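Local coordinates for solute Binding Protein, BlMnBP1 in complex with mannotriose (Bifidobacterium, PDB 6FUV) that binds beta-manno-oligosaccharides such as mannotriose and probably hands them to an ABC transporter for uptake, at residues 7-12 and 109-114; 44-49 and 335-340; 339-344 and 352-357. All coordinates share one frame; numbering follows the deposited sequence.

Contact 1: 7-12 and 109-114; sequences TYPEIK and DKEIKL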
ATOM      1  N   THR A   7      -9.804 -18.663  17.982  1.00 27.12           N
ATOM      2  CA  THR A   7      -9.930 -17.799  16.817  1.00 22.42           C
ATOM      3  C   THR A   7     -10.107 -16.339  17.214  1.00 19.97           C
ATOM      4  O   THR A   7     -10.430 -16.013  18.352  1.00 25.25           O
ATOM      5  CB  THR A   7     -11.093 -18.235  15.913  1.00 23.64           C
ATOM      6  OG1 THR A   7     -12.362 -18.053  16.565  1.00 29.61           O
ATOM      7  CG2 THR A   7     -10.957 -19.671  15.500  1.00 24.33           C
ATOM      8  N   TYR A   8      -9.890 -15.450  16.252  1.00 25.89           N
ATOM      9  CA  TYR A   8      -9.922 -14.011  16.526  1.00 18.65           C
ATOM     10  C   TYR A   8     -11.284 -13.528  17.021  1.00 19.64           C
ATOM     11  O   TYR A   8     -11.329 -12.769  18.002  1.00 20.19           O
ATOM     12  CB  TYR A   8      -9.466 -13.263  15.257  1.00 20.69           C
ATOM     13  CG  TYR A   8      -9.492 -11.763  15.285  1.00 20.49           C
ATOM     14  CD1 TYR A   8     -10.697 -11.057  15.304  1.00 22.10           C
ATOM     15  CD2 TYR A   8      -8.325 -11.034  15.233  1.00 14.82           C
ATOM     16  CE1 TYR A   8     -10.692  -9.652  15.312  1.00 15.09           C
ATOM     17  CE2 TYR A   8      -8.342  -9.652  15.246  1.00 14.99           C
ATOM     18  CZ  TYR A   8      -9.533  -8.974  15.274  1.00 12.91           C
ATOM     19  OH  TYR A   8      -9.487  -7.588  15.289  1.00 14.65           O
ATOM     20  N   PRO A   9     -12.424 -13.972  16.471  1.00 23.91           N
ATOM     21  CA  PRO A   9     -13.704 -13.499  17.033  1.00 30.87           C
ATOM     22  C   PRO A   9     -13.884 -13.940  18.463  1.00 29.66           C
ATOM     23  O   PRO A   9     -14.591 -13.288  19.229  1.00 27.68           O
ATOM     24  CB  PRO A   9     -14.769 -14.111  16.101  1.00 21.59           C
ATOM     25  CG  PRO A   9     -14.026 -14.354  14.808  1.00 19.69           C
ATOM     26  CD  PRO A   9     -12.618 -14.769  15.250  1.00 24.26           C
ATOM     27  N   GLU A  10     -13.249 -15.029  18.852  1.00 21.66           N
ATOM     28  CA  GLU A  10     -13.470 -15.565  20.174  1.00 24.66           C
ATOM     29  C   GLU A  10     -12.627 -14.883  21.228  1.00 19.11           C
ATOM     30  O   GLU A  10     -12.915 -15.072  22.414  1.00 23.78           O
ATOM     31  CB  GLU A  10     -13.155 -17.058  20.199  1.00 33.14           C
ATOM     32  CG  GLU A  10     -13.936 -17.932  19.214  1.00 22.77           C
ATOM     33  CD  GLU A  10     -13.487 -19.380  19.267  1.00 34.79           C
ATOM     34  OE1 GLU A  10     -12.273 -19.651  19.066  1.00 30.72           O
ATOM     35  OE2 GLU A  10     -14.347 -20.241  19.519  1.00 43.36           O
ATOM     36  N   ILE A  11     -11.648 -14.065  20.835  1.00 20.43           N
ATOM     37  CA  ILE A  11     -10.697 -13.479  21.778  1.00 13.39           C
ATOM     38  C   ILE A  11     -11.333 -12.323  22.541  1.00 13.75           C
ATOM     39  O   ILE A  11     -11.684 -11.294  21.961  1.00 15.49           O
ATOM     40  CB  ILE A  11      -9.428 -12.998  21.062  1.00 17.58           C
ATOM     41  CG1 ILE A  11      -8.514 -14.178  20.745  1.00 17.00           C
ATOM     42  CG2 ILE A  11      -8.717 -11.991  21.868  1.00 15.69           C
ATOM     43  CD1 ILE A  11      -7.456 -13.821  19.753  1.00 18.67           C
ATOM     44  N   LYS A  12     -11.381 -12.443  23.853  1.00 22.74           N
ATOM     45  CA  LYS A  12     -11.828 -11.350  24.724  1.00 18.47           C
ATOM     46  C   LYS A  12     -10.602 -10.681  25.352  1.00 18.71           C
ATOM     47  O   LYS A  12      -9.991 -11.212  26.282  1.00 15.26           O
ATOM     48  CB  LYS A  12     -12.771 -11.878  25.789  1.00 19.13           C
ATOM     49  CG  LYS A  12     -14.040 -12.492  25.200  1.00 29.31           C
ATOM     50  CD  LYS A  12     -14.960 -12.925  26.308  1.00 35.36           C
ATOM     51  CE  LYS A  12     -16.279 -13.381  25.776  1.00 46.27           C
ATOM     52  NZ  LYS A  12     -17.097 -13.994  26.873  1.00 41.81           N
ATOM     53  N   ASP A 109     -15.594 -10.835   8.977  1.00 20.08           N
ATOM     54  CA  ASP A 109     -16.200  -9.687   8.301  1.00 20.96           C
ATOM     55  C   ASP A 109     -17.096  -8.861   9.217  1.00 23.72           C
ATOM     56  O   ASP A 109     -17.318  -7.676   8.948  1.00 24.75           O
ATOM     57  CB  ASP A 109     -16.958 -10.202   7.084  1.00 15.80           C
ATOM     58  CG  ASP A 109     -17.696  -9.106   6.332  1.00 32.00           C
ATOM     59  OD1 ASP A 109     -17.079  -8.098   5.908  1.00 28.23           O
ATOM     60  OD2 ASP A 109     -18.911  -9.267   6.151  1.00 25.66           O
ATOM     61  N   LYS A 110     -17.547  -9.429  10.322  1.00 22.81           N
ATOM     62  CA  LYS A 110     -18.241  -8.680  11.360  1.00 24.89           C
ATOM     63  C   LYS A 110     -17.293  -7.958  12.312  1.00 20.98           C
ATOM     64  O   LYS A 110     -17.731  -7.100  13.090  1.00 19.07           O
ATOM     65  CB  LYS A 110     -19.107  -9.640  12.159  1.00 17.88           C
ATOM     66  CG  LYS A 110     -20.103 -10.410  11.333  1.00 22.91           C
ATOM     67  CD  LYS A 110     -20.476 -11.670  12.049  1.00 22.37           C
ATOM     68  CE  LYS A 110     -21.502 -12.477  11.302  1.00 26.56           C
ATOM     69  NZ  LYS A 110     -22.123 -13.450  12.345  1.00 26.29           N
ATOM     70  N   GLU A 111     -16.007  -8.283  12.264  1.00 16.61           N
ATOM     71  CA  GLU A 111     -15.001  -7.756  13.170  1.00 12.85           C
ATOM     72  C   GLU A 111     -14.092  -6.739  12.527  1.00 12.59           C
ATOM     73  O   GLU A 111     -13.779  -5.755  13.156  1.00 18.03           O
ATOM     74  CB  GLU A 111     -14.137  -8.888  13.727  1.00 21.24           C
ATOM     75  CG  GLU A 111     -14.859  -9.874  14.628  1.00 18.78           C
ATOM     76  CD  GLU A 111     -14.500  -9.661  16.091  1.00 29.02           C
ATOM     77  OE1 GLU A 111     -13.616 -10.358  16.614  1.00 34.63           O
ATOM     78  OE2 GLU A 111     -15.068  -8.754  16.710  1.00 34.86           O
ATOM     79  N   ILE A 112     -13.640  -6.962  11.294  1.00 16.15           N
ATOM     80  CA  ILE A 112     -12.690  -6.065  10.649  1.00 14.91           C
ATOM     81  C   ILE A 112     -13.164  -5.685   9.255  1.00 13.62           C
ATOM     82  O   ILE A 112     -13.918  -6.406   8.615  1.00 14.71           O
ATOM     83  CB  ILE A 112     -11.260  -6.698  10.582  1.00 15.60           C
ATOM     84  CG1 ILE A 112     -11.292  -8.046   9.833  1.00 15.80           C
ATOM     85  CG2 ILE A 112     -10.745  -6.879  11.952  1.00 18.26           C
ATOM     86  CD1 ILE A 112      -9.918  -8.515   9.357  1.00 12.29           C
ATOM     87  N   LYS A 113     -12.688  -4.554   8.776  1.00 10.37           N
ATOM     88  CA  LYS A 113     -12.723  -4.253   7.356  1.00  8.93           C
ATOM     89  C   LYS A 113     -11.815  -5.195   6.555  1.00 13.48           C
ATOM     90  O   LYS A 113     -10.830  -5.724   7.041  1.00 17.03           O
ATOM     91  CB  LYS A 113     -12.290  -2.805   7.145  1.00 16.84           C
ATOM     92  CG  LYS A 113     -13.189  -1.713   7.791  1.00 13.21           C
ATOM     93  CD  LYS A 113     -12.784  -0.322   7.377  1.00 10.05           C
ATOM     94  CE  LYS A 113     -13.541   0.793   8.126  1.00 11.10           C
ATOM     95  NZ  LYS A 113     -13.449   0.670   9.574  1.00 16.16           N
ATOM     96  N   LEU A 114     -12.180  -5.425   5.315  1.00 12.20           N
ATOM     97  CA  LEU A 114     -11.303  -6.098   4.366  1.00 21.36           C
ATOM     98  C   LEU A 114     -11.011  -7.536   4.761  1.00 16.79           C
ATOM     99  O   LEU A 114      -9.936  -8.049   4.503  1.00 18.20           O
ATOM    100  CB  LEU A 114     -10.022  -5.287   4.209  1.00 19.04           C
ATOM    101  CG  LEU A 114     -10.184  -3.850   3.756  1.00 13.59           C
ATOM    102  CD1 LEU A 114      -8.868  -3.073   3.874  1.00 18.63           C
ATOM    103  CD2 LEU A 114     -10.678  -3.819   2.372  1.00 16.04           C
TER
HETATM  104  O   HOH W   1     -11.889  -6.460  15.465  1.00 12.83           O
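Tyr8 meets Glu111 and Ile112 along one side of its ring and at its hydroxyl. CG of Tyr8 stands opposite the backbone N (chi1 177°), which sends the ring out toward the loop 109-114. Glu111 OE1 comes to the ring edge near the ring plane, 3.3 Å from Tyr8 CD1. The carboxylate is steeply turned against the ring, with the two planes 75° apart. The same oxygen lies 3.2 Å from Pro9 CA, so it sits in the corner between the ring and the backbone turn. The bent Glu111 chain (chi2 -105°) folds the carboxylate back into this corner. The strongest partner of Glu111 is Lys326 of helix 315-330, in a salt bridge with OE1. Lys326 NZ also donates hydrogen bonds to the carbonyl oxygens of Tyr8 and Ile11, so one ammonium group holds both the turn and the glutamate.

At the far end of the ring, Ile112 CG2 packs 3.6 Å from Tyr8 OH and 4.1 Å from Tyr8 CZ. The hydroxyl donates to a water 2.7 Å from Tyr8 OH. That water lies at the ring edge, in plane, and donates in turn to Glu111 O at 3.1 Å. A leucine in place of Tyr8 would probably leave this water without its donor and open a gap beside Ile112 CG2.

Within the turn, Thr7 N bonds to Glu10 OE1 at 2.9 Å, using the anti lone pair. Glu111 also borders a pocket that holds a polyethylene glycol molecule, probably from the crystallisation liquor. The arrangement joins the N-terminal segment, ahead of strand 22-28, to the loop after helix 105-108 and to helix 315-330. It lies in the lobe built on strands 22-28 and 57-63 of the two-lobed solute-binding-protein fold.

Contact 2: 44-49 and 335-340; sequences DAYIKE and SKNEGG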
ATOM      1  N   ASP A  44       8.046   0.152  20.432  1.00 15.95           N
ATOM      2  CA  ASP A  44       8.172  -0.155  21.862  1.00 21.65           C
ATOM      3  C   ASP A  44       7.093   0.563  22.672  1.00 12.91           C
ATOM      4  O   ASP A  44       6.503   0.008  23.601  1.00 16.14           O
ATOM      5  CB  ASP A  44       9.564   0.235  22.391  1.00 20.17           C
ATOM      6  CG  ASP A  44      10.673  -0.716  21.950  1.00 27.10           C
ATOM      7  OD1 ASP A  44      10.410  -1.885  21.633  1.00 33.07           O
ATOM      8  OD2 ASP A  44      11.810  -0.282  21.909  1.00 24.38           O
ATOM      9  N   ALA A  45       6.811   1.799  22.305  1.00 15.64           N
ATOM     10  CA  ALA A  45       5.693   2.535  22.875  1.00 18.60           C
ATOM     11  C   ALA A  45       4.372   1.778  22.756  1.00 18.67           C
ATOM     12  O   ALA A  45       3.559   1.781  23.684  1.00 22.22           O
ATOM     13  CB  ALA A  45       5.589   3.890  22.169  1.00 20.57           C
ATOM     14  N   TYR A  46       4.120   1.147  21.616  1.00 16.88           N
ATOM     15  CA  TYR A  46       2.881   0.390  21.512  1.00 12.91           C
ATOM     16  C   TYR A  46       2.969  -0.854  22.384  1.00 20.80           C
ATOM     17  O   TYR A  46       1.984  -1.275  23.006  1.00 19.64           O
ATOM     18  CB  TYR A  46       2.581   0.001  20.052  1.00 21.08           C
ATOM     19  CG  TYR A  46       2.116   1.127  19.180  1.00 19.96           C
ATOM     20  CD1 TYR A  46       0.854   1.640  19.300  1.00 19.44           C
ATOM     21  CD2 TYR A  46       2.926   1.660  18.218  1.00 18.77           C
ATOM     22  CE1 TYR A  46       0.430   2.718  18.503  1.00 21.55           C
ATOM     23  CE2 TYR A  46       2.487   2.716  17.403  1.00 16.06           C
ATOM     24  CZ  TYR A  46       1.262   3.226  17.556  1.00 20.12           C
ATOM     25  OH  TYR A  46       0.826   4.259  16.754  1.00 17.84           O
ATOM     26  N   ILE A  47       4.133  -1.491  22.384  1.00 16.71           N
ATOM     27  CA  ILE A  47       4.257  -2.758  23.081  1.00 14.78           C
ATOM     28  C   ILE A  47       4.140  -2.524  24.585  1.00 18.22           C
ATOM     29  O   ILE A  47       3.506  -3.299  25.311  1.00 15.68           O
ATOM     30  CB  ILE A  47       5.578  -3.438  22.671  1.00 17.13           C
ATOM     31  CG1 ILE A  47       5.472  -3.881  21.208  1.00 14.15           C
ATOM     32  CG2 ILE A  47       5.900  -4.577  23.655  1.00 18.71           C
ATOM     33  CD1 ILE A  47       6.738  -4.235  20.564  1.00 16.63           C
ATOM     34  N   LYS A  48       4.701  -1.418  25.068  1.00 19.83           N
ATOM     35  CA  LYS A  48       4.539  -1.060  26.466  1.00 19.88           C
ATOM     36  C   LYS A  48       3.063  -0.951  26.830  1.00 24.25           C
ATOM     37  O   LYS A  48       2.632  -1.434  27.888  1.00 23.09           O
ATOM     38  CB  LYS A  48       5.259   0.254  26.710  1.00 23.38           C
ATOM     39  CG  LYS A  48       5.336   0.677  28.185  1.00 38.58           C
ATOM     40  CD  LYS A  48       5.376   2.198  28.312  1.00 40.55           C
ATOM     41  CE  LYS A  48       4.085   2.755  28.923  1.00 45.81           C
ATOM     42  NZ  LYS A  48       4.177   2.870  30.423  1.00 50.02           N
ATOM     43  N   GLU A  49       2.274  -0.322  25.948  1.00 17.71           N
ATOM     44  CA  GLU A  49       0.842  -0.222  26.194  1.00 21.30           C
ATOM     45  C   GLU A  49       0.180  -1.584  26.146  1.00 15.06           C
ATOM     46  O   GLU A  49      -0.676  -1.876  26.978  1.00 17.03           O
ATOM     47  CB  GLU A  49       0.204   0.739  25.197  1.00 16.93           C
ATOM     48  CG  GLU A  49       0.450   2.212  25.563  1.00 34.04           C
ATOM     49  CD  GLU A  49       0.253   3.165  24.371  1.00 40.59           C
ATOM     50  OE1 GLU A  49      -0.453   2.766  23.390  1.00 44.83           O
ATOM     51  OE2 GLU A  49       0.824   4.288  24.407  1.00 43.29           O
ATOM     52  N   SER A 335      -3.561   2.983  13.464  1.00 17.89           N
ATOM     53  CA  SER A 335      -4.134   3.598  12.272  1.00 14.25           C
ATOM     54  C   SER A 335      -4.264   5.112  12.388  1.00 17.03           C
ATOM     55  O   SER A 335      -4.069   5.842  11.412  1.00 17.40           O
ATOM     56  CB  SER A 335      -5.471   2.951  12.003  1.00 13.74           C
ATOM     57  OG  SER A 335      -6.386   3.266  12.984  1.00 23.01           O
ATOM     58  N   LYS A 336      -4.517   5.603  13.570  1.00 16.83           N
ATOM     59  CA  LYS A 336      -4.753   7.027  13.768  1.00 17.78           C
ATOM     60  C   LYS A 336      -3.479   7.850  13.810  1.00 17.25           C
ATOM     61  O   LYS A 336      -3.531   9.065  13.634  1.00 20.25           O
ATOM     62  CB  LYS A 336      -5.516   7.234  15.085  1.00 19.44           C
ATOM     63  CG  LYS A 336      -6.866   6.555  15.141  1.00 23.23           C
ATOM     64  CD  LYS A 336      -7.669   6.903  16.382  1.00 23.63           C
ATOM     65  CE  LYS A 336      -8.976   6.090  16.402  1.00 29.05           C
ATOM     66  NZ  LYS A 336      -9.692   6.081  17.702  1.00 27.46           N
ATOM     67  N   ASN A 337      -2.338   7.232  14.041  1.00 22.20           N
ATOM     68  CA  ASN A 337      -1.072   7.946  14.020  1.00 16.19           C
ATOM     69  C   ASN A 337      -0.282   7.740  12.740  1.00 12.35           C
ATOM     70  O   ASN A 337       0.622   8.514  12.450  1.00 23.66           O
ATOM     71  CB  ASN A 337      -0.193   7.491  15.191  1.00 17.87           C
ATOM     72  CG  ASN A 337      -0.823   7.713  16.534  1.00 25.10           C
ATOM     73  OD1 ASN A 337      -1.345   8.795  16.816  1.00 31.31           O
ATOM     74  ND2 ASN A 337      -0.786   6.690  17.378  1.00 17.69           N
ATOM     75  N   GLU A 338      -0.585   6.717  11.979  1.00 14.38           N
ATOM     76  CA  GLU A 338       0.152   6.363  10.777  1.00 23.19           C
ATOM     77  C   GLU A 338      -0.643   6.600   9.488  1.00 18.55           C
ATOM     78  O   GLU A 338      -0.386   5.974   8.450  1.00 15.17           O
ATOM     79  CB  GLU A 338       0.572   4.907  10.885  1.00 14.84           C
ATOM     80  CG  GLU A 338       1.515   4.697  12.080  1.00 19.96           C
ATOM     81  CD  GLU A 338       2.802   5.484  11.934  1.00 20.30           C
ATOM     82  OE1 GLU A 338       3.202   5.647  10.768  1.00 15.67           O
ATOM     83  OE2 GLU A 338       3.381   5.945  12.977  1.00 15.00           O
ATOM     84  N   GLY A 339      -1.576   7.536   9.526  1.00 21.18           N
ATOM     85  CA  GLY A 339      -2.301   7.902   8.332  1.00 18.49           C
ATOM     86  C   GLY A 339      -3.214   6.829   7.840  1.00 14.09           C
ATOM     87  O   GLY A 339      -3.363   6.700   6.645  1.00 15.55           O
ATOM     88  N   GLY A 340      -3.794   6.033   8.738  1.00 20.52           N
ATOM     89  CA  GLY A 340      -4.553   4.846   8.388  1.00  8.91           C
ATOM     90  C   GLY A 340      -6.050   4.974   8.543  1.00 18.53           C
ATOM     91  O   GLY A 340      -6.519   5.809   9.297  1.00 21.44           O
TER
HETATM   92  O   HOH W   2       2.811   5.186  15.498  1.00 18.48           O
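Helix 43-53, the crossover helix of a beta-alpha-beta unit between the parallel strands 22-28 and 57-63, meets the short helix 334-337 through Tyr46 and Asn337. The backbones stay well apart: the nearest CA atoms, those of Tyr46 and Asn337, are 11.4 Å from each other. The long tyrosine and the asparagine together span the distance. In Asn337 CG lies opposite the carbonyl carbon (chi1 -59°), which turns the amide toward helix 43-53. The two side chains run past each other in opposite senses and meet at their polar ends.

Asn337 ND2 donates to Tyr46 OH over 3.0 Å. The bond is nearly straight, at 169°, and the hydroxyl oxygen lies close to the amide plane. Tyr46 OH in turn donates to a water 2.5 Å away, which sits at the edge of the phenol ring, in plane. The water then donates to Glu338 OE2 at 2.7 Å. The glutamate has further partners: a salt bridge to Arg30 and a hydrogen bond with Tyr38. Met33 and Ser332 also touch Tyr46.

The hydroxyl thus accepts from the amide and donates to the water, and the chain of bonds ends on the carboxylate. The negative charge of Glu338, partly balanced by Arg30, would probably favour a water that points a hydrogen at it and accepts from the phenol.

Contact 3: 339-344 and 352-357; sequences GGIPIV and DTYEHF
The Tyr354 ring has Phe357 CB and a water at its edge, both in plane, and its own CD2 rests 3.6 Å above one face of the Phe357 ring, offset toward the rim. The Phe357 ring also meets the Tyr286 ring at nearly parallel planes. Tyr354 and Phe357 are the first and last residues of a type I beta turn in the loop between helix 334-337 and strand 361-364. The turn is closed by Phe357 N bonding to Tyr354 O at 3.1 Å.

From the other segment, Ile341 crosses the tyrosine at about a right angle. Its extended chain (chi2 170°) carries CD1 to the phenol end, 3.8 Å from Tyr354 OH and 4.0 Å from Tyr354 CZ. The hydroxyl is hydrogen-bonded with Thr133, and it donates to the edge water 2.6 Å from Tyr354 OH. This water donates onward to Gly339 O at 2.8 Å, so a buried carbonyl and a buried phenol share one bridge.

Thr353 touches Tyr286 of strand 284-288 in the four-stranded sheet, while Ile341 bonds through its backbone to Gly131 of the larger sheet. The contact therefore spans the two lobes, consistent with the hinge side of a sugar-binding cleft; the side chain of Tyr354 is about 9 Å from a bound mannose unit. Thr353 OG1 touches Gly339 CA at 3.6 Å.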
ATOM      1  N   GLY A 339      -1.576   7.536   9.526  1.00 21.18           N
ATOM      2  CA  GLY A 339      -2.301   7.902   8.332  1.00 18.49           C
ATOM      3  C   GLY A 339      -3.214   6.829   7.840  1.00 14.09           C
ATOM      4  O   GLY A 339      -3.363   6.700   6.645  1.00 15.55           O
ATOM      5  N   GLY A 340      -3.794   6.033   8.738  1.00 20.52           N
ATOM      6  CA  GLY A 340      -4.553   4.846   8.388  1.00  8.91           C
ATOM      7  C   GLY A 340      -6.050   4.974   8.543  1.00 18.53           C
ATOM      8  O   GLY A 340      -6.519   5.809   9.297  1.00 21.44           O
ATOM      9  N   ILE A 341      -6.810   4.135   7.856  1.00 19.61           N
ATOM     10  CA  ILE A 341      -8.240   4.007   8.095  1.00 12.47           C
ATOM     11  C   ILE A 341      -8.363   2.894   9.121  1.00 12.52           C
ATOM     12  O   ILE A 341      -7.784   1.824   8.932  1.00 10.86           O
ATOM     13  CB  ILE A 341      -9.014   3.753   6.790  1.00 15.43           C
ATOM     14  CG1 ILE A 341      -8.999   5.055   5.968  1.00 14.24           C
ATOM     15  CG2 ILE A 341     -10.435   3.431   7.076  1.00 10.24           C
ATOM     16  CD1 ILE A 341      -9.491   4.929   4.579  1.00  9.27           C
ATOM     17  N   PRO A 342      -9.122   3.071  10.193  1.00 12.29           N
ATOM     18  CA  PRO A 342      -9.200   2.013  11.210  1.00 13.75           C
ATOM     19  C   PRO A 342      -9.809   0.750  10.639  1.00 14.53           C
ATOM     20  O   PRO A 342     -10.735   0.796   9.829  1.00 15.35           O
ATOM     21  CB  PRO A 342     -10.086   2.616  12.302  1.00 15.30           C
ATOM     22  CG  PRO A 342     -10.917   3.673  11.565  1.00 14.93           C
ATOM     23  CD  PRO A 342     -10.002   4.211  10.492  1.00 14.30           C
ATOM     24  N   ILE A 343      -9.268  -0.387  11.073  1.00 12.70           N
ATOM     25  CA  ILE A 343      -9.716  -1.670  10.555  1.00 19.00           C
ATOM     26  C   ILE A 343     -10.864  -2.289  11.338  1.00 11.25           C
ATOM     27  O   ILE A 343     -11.605  -3.109  10.788  1.00 10.25           O
ATOM     28  CB  ILE A 343      -8.523  -2.642  10.517  1.00 12.33           C
ATOM     29  CG1 ILE A 343      -7.571  -2.259   9.387  1.00 16.96           C
ATOM     30  CG2 ILE A 343      -8.930  -4.069  10.271  1.00 14.76           C
ATOM     31  CD1 ILE A 343      -8.275  -2.303   7.958  1.00 19.20           C
ATOM     32  N   VAL A 344     -11.065  -1.896  12.587  1.00 12.99           N
ATOM     33  CA  VAL A 344     -12.286  -2.318  13.243  1.00 17.12           C
ATOM     34  C   VAL A 344     -13.452  -1.992  12.309  1.00 14.62           C
ATOM     35  O   VAL A 344     -13.606  -0.858  11.845  1.00 13.86           O
ATOM     36  CB  VAL A 344     -12.443  -1.629  14.609  1.00 22.07           C
ATOM     37  CG1 VAL A 344     -13.816  -1.952  15.163  1.00 24.70           C
ATOM     38  CG2 VAL A 344     -11.391  -2.033  15.597  1.00 20.01           C
ATOM     39  N   ASP A 352      -7.099  13.224   9.988  1.00 23.24           N
ATOM     40  CA  ASP A 352      -7.074  14.449   9.203  1.00 26.06           C
ATOM     41  C   ASP A 352      -6.325  14.282   7.896  1.00 20.39           C
ATOM     42  O   ASP A 352      -6.322  15.202   7.079  1.00 18.39           O
ATOM     43  CB  ASP A 352      -6.435  15.577  10.024  1.00 29.23           C
ATOM     44  CG  ASP A 352      -4.968  15.368  10.251  1.00 37.92           C
ATOM     45  OD1 ASP A 352      -4.562  14.240  10.618  1.00 41.60           O
ATOM     46  OD2 ASP A 352      -4.193  16.335  10.031  1.00 53.38           O
ATOM     47  N   THR A 353      -5.692  13.128   7.680  1.00 22.78           N
ATOM     48  CA  THR A 353      -4.978  12.867   6.446  1.00 16.62           C
ATOM     49  C   THR A 353      -5.874  13.015   5.236  1.00 15.55           C
ATOM     50  O   THR A 353      -5.367  13.223   4.143  1.00 17.40           O
ATOM     51  CB  THR A 353      -4.401  11.429   6.462  1.00 25.33           C
ATOM     52  OG1 THR A 353      -3.858  11.137   7.757  1.00 22.76           O
ATOM     53  CG2 THR A 353      -3.382  11.254   5.403  1.00 13.34           C
ATOM     54  N   TYR A 354      -7.193  12.888   5.390  1.00 16.12           N
ATOM     55  CA  TYR A 354      -8.102  12.876   4.250  1.00 10.38           C
ATOM     56  C   TYR A 354      -8.877  14.181   4.102  1.00 15.61           C
ATOM     57  O   TYR A 354      -9.986  14.197   3.597  1.00 18.03           O
ATOM     58  CB  TYR A 354      -9.071  11.695   4.375  1.00 22.37           C
ATOM     59  CG  TYR A 354      -8.438  10.387   4.031  1.00 23.10           C
ATOM     60  CD1 TYR A 354      -7.730   9.677   4.975  1.00 21.74           C
ATOM     61  CD2 TYR A 354      -8.519   9.865   2.729  1.00 21.57           C
ATOM     62  CE1 TYR A 354      -7.094   8.492   4.633  1.00 24.64           C
ATOM     63  CE2 TYR A 354      -7.936   8.671   2.424  1.00 11.05           C
ATOM     64  CZ  TYR A 354      -7.204   7.994   3.377  1.00 12.70           C
ATOM     65  OH  TYR A 354      -6.542   6.790   3.012  1.00 16.81           O
ATOM     66  N   GLU A 355      -8.321  15.292   4.512  1.00 23.30           N
ATOM     67  CA  GLU A 355      -9.126  16.514   4.501  1.00 30.41           C
ATOM     68  C   GLU A 355      -9.298  17.120   3.108  1.00 25.38           C
ATOM     69  O   GLU A 355     -10.140  18.001   2.930  1.00 27.25           O
ATOM     70  CB  GLU A 355      -8.523  17.560   5.439  1.00 30.67           C
ATOM     71  CG  GLU A 355      -7.501  18.470   4.832  1.00 35.58           C
ATOM     72  CD  GLU A 355      -6.926  19.452   5.884  1.00 47.46           C
ATOM     73  OE1 GLU A 355      -7.559  19.590   6.966  1.00 44.57           O
ATOM     74  OE2 GLU A 355      -5.858  20.072   5.619  1.00 46.11           O
ATOM     75  N   HIS A 356      -8.571  16.644   2.103  1.00 23.85           N
ATOM     76  CA  HIS A 356      -8.835  17.026   0.720  1.00 22.60           C
ATOM     77  C   HIS A 356      -9.636  15.975  -0.040  1.00 11.01           C
ATOM     78  O   HIS A 356      -9.700  16.022  -1.255  1.00 12.16           O
ATOM     79  CB  HIS A 356      -7.523  17.291   0.006  1.00 14.66           C
ATOM     80  CG  HIS A 356      -6.712  18.358   0.635  1.00 21.27           C
ATOM     81  ND1 HIS A 356      -7.143  19.655   0.718  1.00 23.55           N
ATOM     82  CD2 HIS A 356      -5.492  18.322   1.203  1.00 24.35           C
ATOM     83  CE1 HIS A 356      -6.223  20.384   1.319  1.00 22.22           C
ATOM     84  NE2 HIS A 356      -5.203  19.601   1.606  1.00 26.20           N
ATOM     85  N   PHE A 357     -10.239  15.025   0.649  1.00 19.01           N
ATOM     86  CA  PHE A 357     -10.948  13.904   0.046  1.00 14.52           C
ATOM     87  C   PHE A 357     -12.454  14.000   0.258  1.00 22.24           C
ATOM     88  O   PHE A 357     -13.162  13.018   0.037  1.00 20.54           O
ATOM     89  CB  PHE A 357     -10.411  12.578   0.634  1.00 17.62           C
ATOM     90  CG  PHE A 357      -9.161  12.081  -0.024  1.00 13.44           C
ATOM     91  CD1 PHE A 357      -8.003  12.802   0.041  1.00 19.42           C
ATOM     92  CD2 PHE A 357      -9.160  10.911  -0.744  1.00 18.47           C
ATOM     93  CE1 PHE A 357      -6.861  12.366  -0.606  1.00 13.58           C
ATOM     94  CE2 PHE A 357      -8.016  10.468  -1.390  1.00 18.74           C
ATOM     95  CZ  PHE A 357      -6.867  11.179  -1.309  1.00 16.79           C
TER
HETATM   96  O   HOH W   3      -5.437   5.665   5.129  1.00 11.35           O

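How the contacts relate
From the N terminus, contact 1 closes a long loop, tying the N-terminal segment 7-12 to the loop 109-114. Contact 2 starts inside the span so closed, at 44-49, and ends far beyond it at 335-340, so the two cross. Their nearest atoms are about 8 Å apart. Contact 3 follows at once: it shares Gly339 and Gly340 with contact 2 and closes a short loop to 352-357. Contacts 1 and 3 lie in series yet touch. Lys113 N bonds to Ile343 O, and Lys113 NZ to Pro342 O and Val344 O. The late segment 335-344 thus runs past helix 43-53 and the 109-114 loop, and contact 3 leads from the larger sheet to the four-stranded one.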